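2-dehydropantoate 2-reductase, putative (Enterococcus faecalis, PDB 2EW2) probably catalyses the NADPH-dependent reduction of 2-dehydropantoate (ketopantoate) to (R)-pantoate in the pathway to pantothenate. Local coordinates at residues S182-R185 with Y186-R190; S220-K223 with T224-E228; A231-K235 with E236-L240. All blocks are in the same frame, centred on the assembly; numbering follows the deposited sequence.

Contact 1. Residues S182-R185 with Y186-R190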
ATOM      1  N   SER B 182     -30.115  11.795 -13.640  1.00 22.63           N
ATOM      2  CA  SER B 182     -28.833  11.703 -14.320  1.00 23.84           C
ATOM      3  C   SER B 182     -27.629  11.913 -13.367  1.00 23.62           C
ATOM      4  O   SER B 182     -26.496  12.159 -13.826  1.00 23.87           O
ATOM      5  CB  SER B 182     -28.786  12.710 -15.466  1.00 24.42           C
ATOM      6  OG  SER B 182     -28.874  14.022 -14.928  1.00 28.30           O
ATOM      7  N   ASN B 183     -27.855  11.835 -12.055  0.70 23.37           N
ATOM      8  CA  ASN B 183     -26.746  11.941 -11.107  0.70 23.53           C
ATOM      9  C   ASN B 183     -26.490  10.644 -10.350  0.70 22.71           C
ATOM     10  O   ASN B 183     -25.587  10.593  -9.524  0.70 22.64           O
ATOM     11  CB  ASN B 183     -26.924  13.117 -10.117  0.70 24.11           C
ATOM     12  CG  ASN B 183     -25.597  13.519  -9.427  0.70 26.47           C
ATOM     13  OD1 ASN B 183     -24.580  13.740 -10.093  0.70 27.69           O
ATOM     14  ND2 ASN B 183     -25.613  13.605  -8.097  0.70 27.74           N
ATOM     15  N   VAL B 184     -27.273   9.598 -10.637  1.00 22.08           N
ATOM     16  CA  VAL B 184     -27.176   8.332  -9.889  1.00 20.70           C
ATOM     17  C   VAL B 184     -25.776   7.696  -9.993  1.00 20.77           C
ATOM     18  O   VAL B 184     -25.148   7.372  -8.981  1.00 21.40           O
ATOM     19  CB  VAL B 184     -28.258   7.317 -10.319  1.00 20.82           C
ATOM     20  CG1 VAL B 184     -28.082   5.992  -9.553  1.00 19.30           C
ATOM     21  CG2 VAL B 184     -29.627   7.887 -10.066  1.00 18.85           C
ATOM     22  N   ARG B 185     -25.300   7.521 -11.217  1.00 20.27           N
ATOM     23  CA  ARG B 185     -23.982   6.928 -11.471  1.00 20.39           C
ATOM     24  C   ARG B 185     -22.886   7.784 -10.844  1.00 20.46           C
ATOM     25  O   ARG B 185     -22.006   7.252 -10.198  1.00 20.50           O
ATOM     26  CB  ARG B 185     -23.766   6.723 -12.977  1.00 19.69           C
ATOM     27  CG  ARG B 185     -24.736   5.667 -13.555  1.00 20.78           C
ATOM     28  CD  ARG B 185     -24.649   5.517 -15.070  1.00 21.20           C
ATOM     29  NE  ARG B 185     -23.290   5.186 -15.472  1.00 23.45           N
ATOM     30  CZ  ARG B 185     -22.618   5.822 -16.425  1.00 25.66           C
ATOM     31  NH1 ARG B 185     -23.219   6.769 -17.136  1.00 24.45           N
ATOM     32  NH2 ARG B 185     -21.361   5.474 -16.700  1.00 24.98           N
ATOM     33  N   TYR B 186     -22.990   9.106 -11.004  1.00 20.95           N
ATOM     34  CA  TYR B 186     -22.049  10.053 -10.398  1.00 21.43           C
ATOM     35  C   TYR B 186     -22.010   9.930  -8.872  1.00 21.32           C
ATOM     36  O   TYR B 186     -20.927   9.854  -8.275  1.00 21.07           O
ATOM     37  CB  TYR B 186     -22.355  11.510 -10.829  1.00 21.87           C
ATOM     38  CG  TYR B 186     -21.303  12.484 -10.335  1.00 23.53           C
ATOM     39  CD1 TYR B 186     -20.230  12.840 -11.137  1.00 22.87           C
ATOM     40  CD2 TYR B 186     -21.356  13.002  -9.032  1.00 23.88           C
ATOM     41  CE1 TYR B 186     -19.238  13.713 -10.671  1.00 24.68           C
ATOM     42  CE2 TYR B 186     -20.369  13.870  -8.556  1.00 24.42           C
ATOM     43  CZ  TYR B 186     -19.309  14.218  -9.370  1.00 23.89           C
ATOM     44  OH  TYR B 186     -18.320  15.084  -8.887  1.00 24.33           O
ATOM     45  N   SER B 187     -23.181   9.886  -8.230  1.00 21.44           N
ATOM     46  CA  SER B 187     -23.220   9.815  -6.775  1.00 21.56           C
ATOM     47  C   SER B 187     -22.622   8.512  -6.252  1.00 21.11           C
ATOM     48  O   SER B 187     -21.938   8.504  -5.223  1.00 20.93           O
ATOM     49  CB  SER B 187     -24.645  10.014  -6.247  1.00 21.91           C
ATOM     50  OG  SER B 187     -25.360   8.809  -6.372  1.00 25.72           O
ATOM     51  N   ILE B 188     -22.874   7.416  -6.963  1.00 20.17           N
ATOM     52  CA  ILE B 188     -22.281   6.128  -6.623  1.00 20.08           C
ATOM     53  C   ILE B 188     -20.739   6.138  -6.718  1.00 19.94           C
ATOM     54  O   ILE B 188     -20.042   5.599  -5.835  1.00 20.35           O
ATOM     55  CB  ILE B 188     -22.907   5.004  -7.482  1.00 19.94           C
ATOM     56  CG1 ILE B 188     -24.356   4.762  -7.036  1.00 19.88           C
ATOM     57  CG2 ILE B 188     -22.039   3.713  -7.479  1.00 18.79           C
ATOM     58  CD1 ILE B 188     -25.177   3.990  -8.044  1.00 19.06           C
ATOM     59  N   TRP B 189     -20.223   6.735  -7.783  1.00 20.08           N
ATOM     60  CA  TRP B 189     -18.777   6.884  -7.968  1.00 20.28           C
ATOM     61  C   TRP B 189     -18.173   7.795  -6.904  1.00 20.62           C
ATOM     62  O   TRP B 189     -17.116   7.488  -6.349  1.00 20.73           O
ATOM     63  CB  TRP B 189     -18.467   7.459  -9.346  1.00 19.52           C
ATOM     64  CG  TRP B 189     -18.229   6.427 -10.397  1.00 19.52           C
ATOM     65  CD1 TRP B 189     -19.091   6.049 -11.409  1.00 19.99           C
ATOM     66  CD2 TRP B 189     -17.055   5.626 -10.547  1.00 19.94           C
ATOM     67  NE1 TRP B 189     -18.510   5.065 -12.179  1.00 19.46           N
ATOM     68  CE2 TRP B 189     -17.257   4.792 -11.679  1.00 18.87           C
ATOM     69  CE3 TRP B 189     -15.840   5.534  -9.837  1.00 19.19           C
ATOM     70  CZ2 TRP B 189     -16.286   3.874 -12.120  1.00 18.94           C
ATOM     71  CZ3 TRP B 189     -14.871   4.611 -10.279  1.00 19.75           C
ATOM     72  CH2 TRP B 189     -15.108   3.794 -11.411  1.00 18.73           C
ATOM     73  N   ARG B 190     -18.833   8.924  -6.649  1.00 21.07           N
ATOM     74  CA  ARG B 190     -18.383   9.861  -5.620  1.00 21.56           C
ATOM     75  C   ARG B 190     -18.350   9.223  -4.231  1.00 21.61           C
ATOM     76  O   ARG B 190     -17.405   9.443  -3.458  1.00 21.22           O
ATOM     77  CB  ARG B 190     -19.227  11.134  -5.616  1.00 21.68           C
ATOM     78  CG  ARG B 190     -18.807  12.118  -4.521  1.00 23.20           C
ATOM     79  CD  ARG B 190     -19.583  13.405  -4.643  1.00 26.32           C
ATOM     80  NE  ARG B 190     -19.418  14.303  -3.504  1.00 28.69           N
ATOM     81  CZ  ARG B 190     -19.963  14.109  -2.300  1.00 31.89           C
ATOM     82  NH1 ARG B 190     -20.671  13.014  -2.031  1.00 33.12           N
ATOM     83  NH2 ARG B 190     -19.786  15.009  -1.349  1.00 33.50           N
TER
HETATM   84  O   HOH W   1     -24.651  10.141 -13.222  1.00 24.11           O
HETATM   85  O   HOH W   2     -19.959   4.415 -14.552  1.00 28.32           O

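Contact 2. Residues S220-K223 with T224-E228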
ATOM      1  N   SER B 220      -1.433  13.337   0.253  0.60 19.79           N
ATOM      2  CA  SER B 220      -0.857  12.596  -0.872  0.60 19.86           C
ATOM      3  C   SER B 220      -1.569  11.256  -1.073  0.60 19.55           C
ATOM      4  O   SER B 220      -1.960  10.919  -2.194  0.60 19.28           O
ATOM      5  CB  SER B 220       0.659  12.410  -0.701  0.60 20.49           C
ATOM      6  OG  SER B 220       0.975  11.564   0.400  0.60 21.17           O
ATOM      7  N   LEU B 221      -1.772  10.523   0.015  1.00 18.74           N
ATOM      8  CA  LEU B 221      -2.483   9.255  -0.041  1.00 18.56           C
ATOM      9  C   LEU B 221      -3.893   9.446  -0.627  1.00 18.61           C
ATOM     10  O   LEU B 221      -4.286   8.747  -1.573  1.00 17.04           O
ATOM     11  CB  LEU B 221      -2.554   8.610   1.346  1.00 17.83           C
ATOM     12  CG  LEU B 221      -1.251   7.986   1.840  1.00 18.63           C
ATOM     13  CD1 LEU B 221      -1.349   7.692   3.346  1.00 20.52           C
ATOM     14  CD2 LEU B 221      -0.869   6.716   1.050  1.00 18.09           C
ATOM     15  N   VAL B 222      -4.640  10.392  -0.055  1.00 18.14           N
ATOM     16  CA  VAL B 222      -6.023  10.605  -0.457  1.00 18.17           C
ATOM     17  C   VAL B 222      -6.134  11.074  -1.923  1.00 17.84           C
ATOM     18  O   VAL B 222      -6.910  10.509  -2.674  1.00 18.27           O
ATOM     19  CB  VAL B 222      -6.744  11.591   0.488  1.00 18.16           C
ATOM     20  CG1 VAL B 222      -8.115  11.950  -0.084  1.00 17.55           C
ATOM     21  CG2 VAL B 222      -6.876  10.976   1.889  1.00 17.49           C
ATOM     22  N   LYS B 223      -5.360  12.084  -2.324  1.00 17.87           N
ATOM     23  CA  LYS B 223      -5.418  12.610  -3.709  1.00 18.45           C
ATOM     24  C   LYS B 223      -5.004  11.621  -4.787  1.00 18.45           C
ATOM     25  O   LYS B 223      -5.601  11.589  -5.866  1.00 19.31           O
ATOM     26  CB  LYS B 223      -4.622  13.906  -3.853  1.00 18.93           C
ATOM     27  CG  LYS B 223      -5.373  15.077  -3.241  1.00 21.08           C
ATOM     28  CD  LYS B 223      -4.659  16.370  -3.418  1.00 22.35           C
ATOM     29  CE  LYS B 223      -5.500  17.468  -2.768  1.00 23.25           C
ATOM     30  NZ  LYS B 223      -4.862  18.771  -2.962  1.00 22.25           N
ATOM     31  N   THR B 224      -3.990  10.809  -4.497  1.00 18.21           N
ATOM     32  CA  THR B 224      -3.571   9.781  -5.438  1.00 18.15           C
ATOM     33  C   THR B 224      -4.721   8.797  -5.636  1.00 18.49           C
ATOM     34  O   THR B 224      -5.066   8.474  -6.779  1.00 18.57           O
ATOM     35  CB  THR B 224      -2.313   9.049  -4.967  1.00 17.86           C
ATOM     36  OG1 THR B 224      -1.287  10.009  -4.672  1.00 17.65           O
ATOM     37  CG2 THR B 224      -1.811   8.095  -6.035  1.00 16.92           C
ATOM     38  N   LEU B 225      -5.312   8.326  -4.533  1.00 17.77           N
ATOM     39  CA  LEU B 225      -6.459   7.403  -4.612  1.00 18.14           C
ATOM     40  C   LEU B 225      -7.640   8.020  -5.374  1.00 18.22           C
ATOM     41  O   LEU B 225      -8.248   7.340  -6.216  1.00 18.40           O
ATOM     42  CB  LEU B 225      -6.895   6.918  -3.212  1.00 18.14           C
ATOM     43  CG  LEU B 225      -6.053   5.796  -2.608  1.00 17.86           C
ATOM     44  CD1 LEU B 225      -6.222   5.734  -1.104  1.00 17.12           C
ATOM     45  CD2 LEU B 225      -6.391   4.475  -3.268  1.00 17.47           C
ATOM     46  N   ILE B 226      -7.947   9.295  -5.090  1.00 18.13           N
ATOM     47  CA  ILE B 226      -9.005  10.018  -5.795  1.00 17.85           C
ATOM     48  C   ILE B 226      -8.733  10.071  -7.298  1.00 18.52           C
ATOM     49  O   ILE B 226      -9.647   9.853  -8.114  1.00 17.94           O
ATOM     50  CB  ILE B 226      -9.256  11.450  -5.244  1.00 18.37           C
ATOM     51  CG1 ILE B 226      -9.906  11.388  -3.861  1.00 16.46           C
ATOM     52  CG2 ILE B 226     -10.181  12.264  -6.199  1.00 16.75           C
ATOM     53  CD1 ILE B 226      -9.928  12.725  -3.141  1.00 18.33           C
ATOM     54  N   SER B 227      -7.485  10.357  -7.660  1.00 18.55           N
ATOM     55  CA  SER B 227      -7.071  10.389  -9.061  1.00 19.85           C
ATOM     56  C   SER B 227      -7.304   9.075  -9.794  1.00 19.29           C
ATOM     57  O   SER B 227      -7.667   9.086 -10.969  1.00 19.77           O
ATOM     58  CB  SER B 227      -5.591  10.791  -9.171  1.00 20.26           C
ATOM     59  OG  SER B 227      -5.479  12.180  -8.868  1.00 24.37           O
ATOM     60  N   GLU B 228      -7.080   7.958  -9.106  1.00 19.44           N
ATOM     61  CA  GLU B 228      -7.319   6.623  -9.671  1.00 19.07           C
ATOM     62  C   GLU B 228      -8.803   6.358  -9.899  1.00 19.07           C
ATOM     63  O   GLU B 228      -9.186   5.884 -10.986  1.00 18.58           O
ATOM     64  CB  GLU B 228      -6.697   5.530  -8.802  1.00 19.54           C
ATOM     65  CG  GLU B 228      -5.167   5.560  -8.788  1.00 18.84           C
ATOM     66  CD  GLU B 228      -4.551   4.479  -7.932  1.00 19.44           C
ATOM     67  OE1 GLU B 228      -5.283   3.602  -7.417  1.00 20.12           O
ATOM     68  OE2 GLU B 228      -3.308   4.492  -7.788  1.00 20.86           O
TER

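Contact 3. Residues A231-K235 with E236-L240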
ATOM      1  N   ALA B 231      -9.731   8.659 -12.872  1.00 17.69           N
ATOM      2  CA  ALA B 231      -9.175   8.176 -14.137  1.00 18.00           C
ATOM      3  C   ALA B 231     -10.017   7.064 -14.772  1.00 18.36           C
ATOM      4  O   ALA B 231     -10.249   7.086 -15.988  1.00 18.52           O
ATOM      5  CB  ALA B 231      -7.719   7.722 -13.969  1.00 18.22           C
ATOM      6  N   VAL B 232     -10.477   6.121 -13.946  1.00 17.28           N
ATOM      7  CA  VAL B 232     -11.309   5.010 -14.383  1.00 17.88           C
ATOM      8  C   VAL B 232     -12.772   5.454 -14.658  1.00 18.57           C
ATOM      9  O   VAL B 232     -13.372   5.069 -15.687  1.00 19.02           O
ATOM     10  CB  VAL B 232     -11.269   3.859 -13.343  1.00 18.06           C
ATOM     11  CG1 VAL B 232     -12.234   2.774 -13.692  1.00 16.52           C
ATOM     12  CG2 VAL B 232      -9.842   3.311 -13.180  1.00 18.40           C
ATOM     13  N   ALA B 233     -13.347   6.270 -13.763  1.00 17.76           N
ATOM     14  CA  ALA B 233     -14.700   6.792 -13.979  1.00 18.20           C
ATOM     15  C   ALA B 233     -14.793   7.517 -15.323  1.00 19.13           C
ATOM     16  O   ALA B 233     -15.773   7.370 -16.056  1.00 18.79           O
ATOM     17  CB  ALA B 233     -15.125   7.724 -12.851  1.00 16.87           C
ATOM     18  N   GLU B 234     -13.766   8.306 -15.621  1.00 19.85           N
ATOM     19  CA  GLU B 234     -13.675   9.031 -16.878  1.00 21.57           C
ATOM     20  C   GLU B 234     -13.893   8.126 -18.106  1.00 21.55           C
ATOM     21  O   GLU B 234     -14.544   8.539 -19.067  1.00 21.85           O
ATOM     22  CB  GLU B 234     -12.330   9.758 -16.953  1.00 21.62           C
ATOM     23  CG  GLU B 234     -12.279  10.858 -17.997  1.00 27.16           C
ATOM     24  CD  GLU B 234     -11.872  10.338 -19.379  1.00 33.98           C
ATOM     25  OE1 GLU B 234     -12.037  11.097 -20.372  1.00 38.23           O
ATOM     26  OE2 GLU B 234     -11.384   9.180 -19.469  1.00 35.56           O
ATOM     27  N   LYS B 235     -13.356   6.908 -18.060  1.00 21.41           N
ATOM     28  CA  LYS B 235     -13.530   5.938 -19.142  1.00 21.97           C
ATOM     29  C   LYS B 235     -14.982   5.517 -19.336  1.00 21.96           C
ATOM     30  O   LYS B 235     -15.351   5.047 -20.404  1.00 22.48           O
ATOM     31  CB  LYS B 235     -12.687   4.683 -18.902  1.00 21.32           C
ATOM     32  CG  LYS B 235     -11.194   4.948 -18.765  1.00 23.61           C
ATOM     33  CD  LYS B 235     -10.658   5.753 -19.932  1.00 24.96           C
ATOM     34  CE  LYS B 235      -9.153   5.846 -19.852  1.00 26.67           C
ATOM     35  NZ  LYS B 235      -8.638   6.808 -20.828  1.00 28.20           N
ATOM     36  N   GLU B 236     -15.776   5.656 -18.280  1.00 21.39           N
ATOM     37  CA  GLU B 236     -17.199   5.335 -18.296  1.00 21.60           C
ATOM     38  C   GLU B 236     -18.023   6.623 -18.365  1.00 21.00           C
ATOM     39  O   GLU B 236     -19.219   6.619 -18.087  1.00 20.76           O
ATOM     40  CB  GLU B 236     -17.544   4.534 -17.038  1.00 21.05           C
ATOM     41  CG  GLU B 236     -16.759   3.211 -16.956  1.00 22.21           C
ATOM     42  CD  GLU B 236     -17.240   2.281 -15.852  1.00 22.62           C
ATOM     43  OE1 GLU B 236     -18.006   2.737 -14.984  1.00 23.24           O
ATOM     44  OE2 GLU B 236     -16.851   1.081 -15.864  1.00 24.91           O
ATOM     45  N   ALA B 237     -17.360   7.733 -18.700  1.00 20.60           N
ATOM     46  CA  ALA B 237     -18.053   8.985 -18.978  1.00 20.47           C
ATOM     47  C   ALA B 237     -18.669   9.567 -17.718  1.00 20.55           C
ATOM     48  O   ALA B 237     -19.761  10.148 -17.745  1.00 20.37           O
ATOM     49  CB  ALA B 237     -19.127   8.783 -20.081  1.00 21.56           C
ATOM     50  N   ILE B 238     -17.949   9.409 -16.605  1.00 20.10           N
ATOM     51  CA  ILE B 238     -18.325  10.020 -15.341  1.00 19.46           C
ATOM     52  C   ILE B 238     -17.112  10.886 -14.948  1.00 20.17           C
ATOM     53  O   ILE B 238     -15.981  10.404 -14.931  1.00 19.07           O
ATOM     54  CB  ILE B 238     -18.656   8.957 -14.261  1.00 19.01           C
ATOM     55  CG1 ILE B 238     -19.936   8.168 -14.622  1.00 18.86           C
ATOM     56  CG2 ILE B 238     -18.817   9.607 -12.879  1.00 17.73           C
ATOM     57  CD1 ILE B 238     -21.259   9.043 -14.702  1.00 18.23           C
ATOM     58  N   TYR B 239     -17.362  12.165 -14.679  1.00 20.94           N
ATOM     59  CA  TYR B 239     -16.287  13.150 -14.535  1.00 22.36           C
ATOM     60  C   TYR B 239     -16.275  13.678 -13.109  1.00 22.44           C
ATOM     61  O   TYR B 239     -16.978  14.635 -12.784  1.00 22.43           O
ATOM     62  CB  TYR B 239     -16.440  14.271 -15.587  1.00 23.45           C
ATOM     63  CG  TYR B 239     -16.621  13.680 -16.966  1.00 24.30           C
ATOM     64  CD1 TYR B 239     -17.876  13.635 -17.569  1.00 26.87           C
ATOM     65  CD2 TYR B 239     -15.552  13.098 -17.632  1.00 27.04           C
ATOM     66  CE1 TYR B 239     -18.052  13.041 -18.832  1.00 26.52           C
ATOM     67  CE2 TYR B 239     -15.718  12.504 -18.880  1.00 27.68           C
ATOM     68  CZ  TYR B 239     -16.970  12.482 -19.464  1.00 26.82           C
ATOM     69  OH  TYR B 239     -17.121  11.895 -20.691  1.00 28.11           O
ATOM     70  N   LEU B 240     -15.496  13.023 -12.254  1.00 22.66           N
ATOM     71  CA  LEU B 240     -15.500  13.336 -10.830  1.00 22.94           C
ATOM     72  C   LEU B 240     -14.844  14.683 -10.567  1.00 23.10           C
ATOM     73  O   LEU B 240     -13.793  15.003 -11.127  1.00 22.22           O
ATOM     74  CB  LEU B 240     -14.793  12.246 -10.009  1.00 22.88           C
ATOM     75  CG  LEU B 240     -15.433  10.869  -9.797  1.00 23.76           C
ATOM     76  CD1 LEU B 240     -14.538  10.014  -8.889  1.00 23.39           C
ATOM     77  CD2 LEU B 240     -16.855  10.980  -9.225  1.00 24.51           C
TER
HETATM   78  O   HOH W   3     -15.243  10.162 -21.546  1.00 37.09           O

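Contact 1. Residues S182-R185 with Y186-R190
S187 and I188 both turn back onto the carbonyl of V184 in the first turn of helix 184-195, which follows strand 178-180 at the edge of the Rossmann-type sheet and leads into the helical C-terminal part. The S187 hydroxyl sits between its own backbone N and carbonyl carbon (chi1 80°), a setting that brings OG down to V184 O as donor at 3.0 Å. I188 N reaches V184 O at the same length and from the same face of the carbonyl plane, in the regular helical way, leaving that oxygen with two grips. One residue earlier, S187 N is bonded to N183 O at 2.8 Å. V184 and I188 run alongside each other: CG1 of V184 meets CD1 of I188 at 3.8 Å, and both side chains pack on V128 of strand 126-131. N183 OD1 lies 3.2 Å from Y186 CB, oblique to the ring, in a conformer that is one of two and so doubtful. On another flank, R185 O lies near the plane of the W189 indole, at its edge, 3.4 Å from CD1. The R185 chain, bent at chi3 (57°), carries NH2 to a hydrogen bond with E236 O. A water in the indole plane joins the two residues, accepting from W189 NE1 at 2.9 Å and from R185 NH2 at 2.8 Å.

Contact 2. Residues S220-K223 with T224-E228
The flat carbonyl group of S220 is approached by T224 from both faces. T224 OG1 donates to S220 O at 2.7 Å, tilted 32° out of the carbonyl plane, and T224 N comes from the opposite face at 3.1 Å, tilted 26°. The hydroxyl can do this because OG1 lies beside the backbone N and anti to the carbonyl carbon (chi1 -53°), leaning back along the helix while CG2 takes the place anti to the N. At V222 the carbonyl is used differently: I226 N meets V222 O at 2.9 Å in the carbonyl plane. The next bond, from S227 N to K223 O, is again 2.9 Å long, but its donor is tilted from the plane. All these backbone bonds are the i to i+4 ladder of helix 218-235, a long helix of the C-terminal domain of the ketopantoate reductase family. Its buried flank is aliphatic. V222 and I226 line up one turn apart on this flank, with V222 CG1 touching I226 CD1 at 3.6 Å; I226 CG1 also rests 3.3 Å from V222 O. Both residues pack against helix 242-252, V222 on Y246 and I249, I226 on Q242 and V245. L225 folds over the preceding turn, its CD1 3.6 Å from L221 O, and meets F298 and C299 of helix 297-313. K223 is extended beyond CG and holds a salt bridge to E219 through NZ, besides a cation-pi contact with Y246.

Contact 3. Residues A231-K235 with E236-L240
A233 and E234 receive the returning chain of A237 and I238 in a Schellman motif that ends helix 218-235, with A237 at positive phi (69°) as its C-prime residue. Two backbone bonds define it: I238 N to A233 O at 3.0 Å and A237 N to E234 O, also 3.0 Å. A233 O accepts a further bond from E236 N at 2.8 Å, with a bent N-H angle of 138°; E236 N and I238 N stand above opposite faces of the carbonyl plane, so the oxygen is gripped from both. E234 CA lies 3.3 Å from I238 O in a CA-H...O contact.

Apolar contact accompanies the turn. CB of A233 faces CB of I238 at 4.0 Å, the hydrophobic pairing that often goes with this motif, and touches L240 more loosely; W189 of helix 184-195 closes on A233 as well.

The charged groups behave in two ways. With CG beside the backbone N (chi1 -60°) and the chain extended beyond it, E236 reaches across to helix 282-292, where OE2 has a salt bridge with K288 and a hydrogen bond with Y292. K235 NZ and E234 OE2 form only a long salt bridge.

Y239 brings its ring back towards the helix. A237 C sits over one face, offset towards the rim, whereas the aliphatic part of E234 meets the ring edge, CG to CE2 3.9 Å. E234 and Y239 are also bridged by a water, 3.0 Å from E234 O and 2.7 Å from Y239 OH.

Overall arrangement
Contacts 2 and 3 share helix 218-235: contact 2 is regular helix with a buried aliphatic flank, while contact 3 is its more exposed end and the loop leading to helix 242-252. Contact 1 belongs to helix 184-195, nearer the chain's centre, and presses V184 and I188 against the sheet. It touches contact 3 directly, with Y186 against the backbone of Y239 and W189 beside the E236 carboxylate, whereas contacts 1 and 2 do not meet. In contacts 1 and 2 a serine or threonine hydroxyl adds a bond to a helix carbonyl; contact 3 instead relies on backbone reversal. Contact 2 alone reaches the second subunit, where L221 packs on Q304 of that chain.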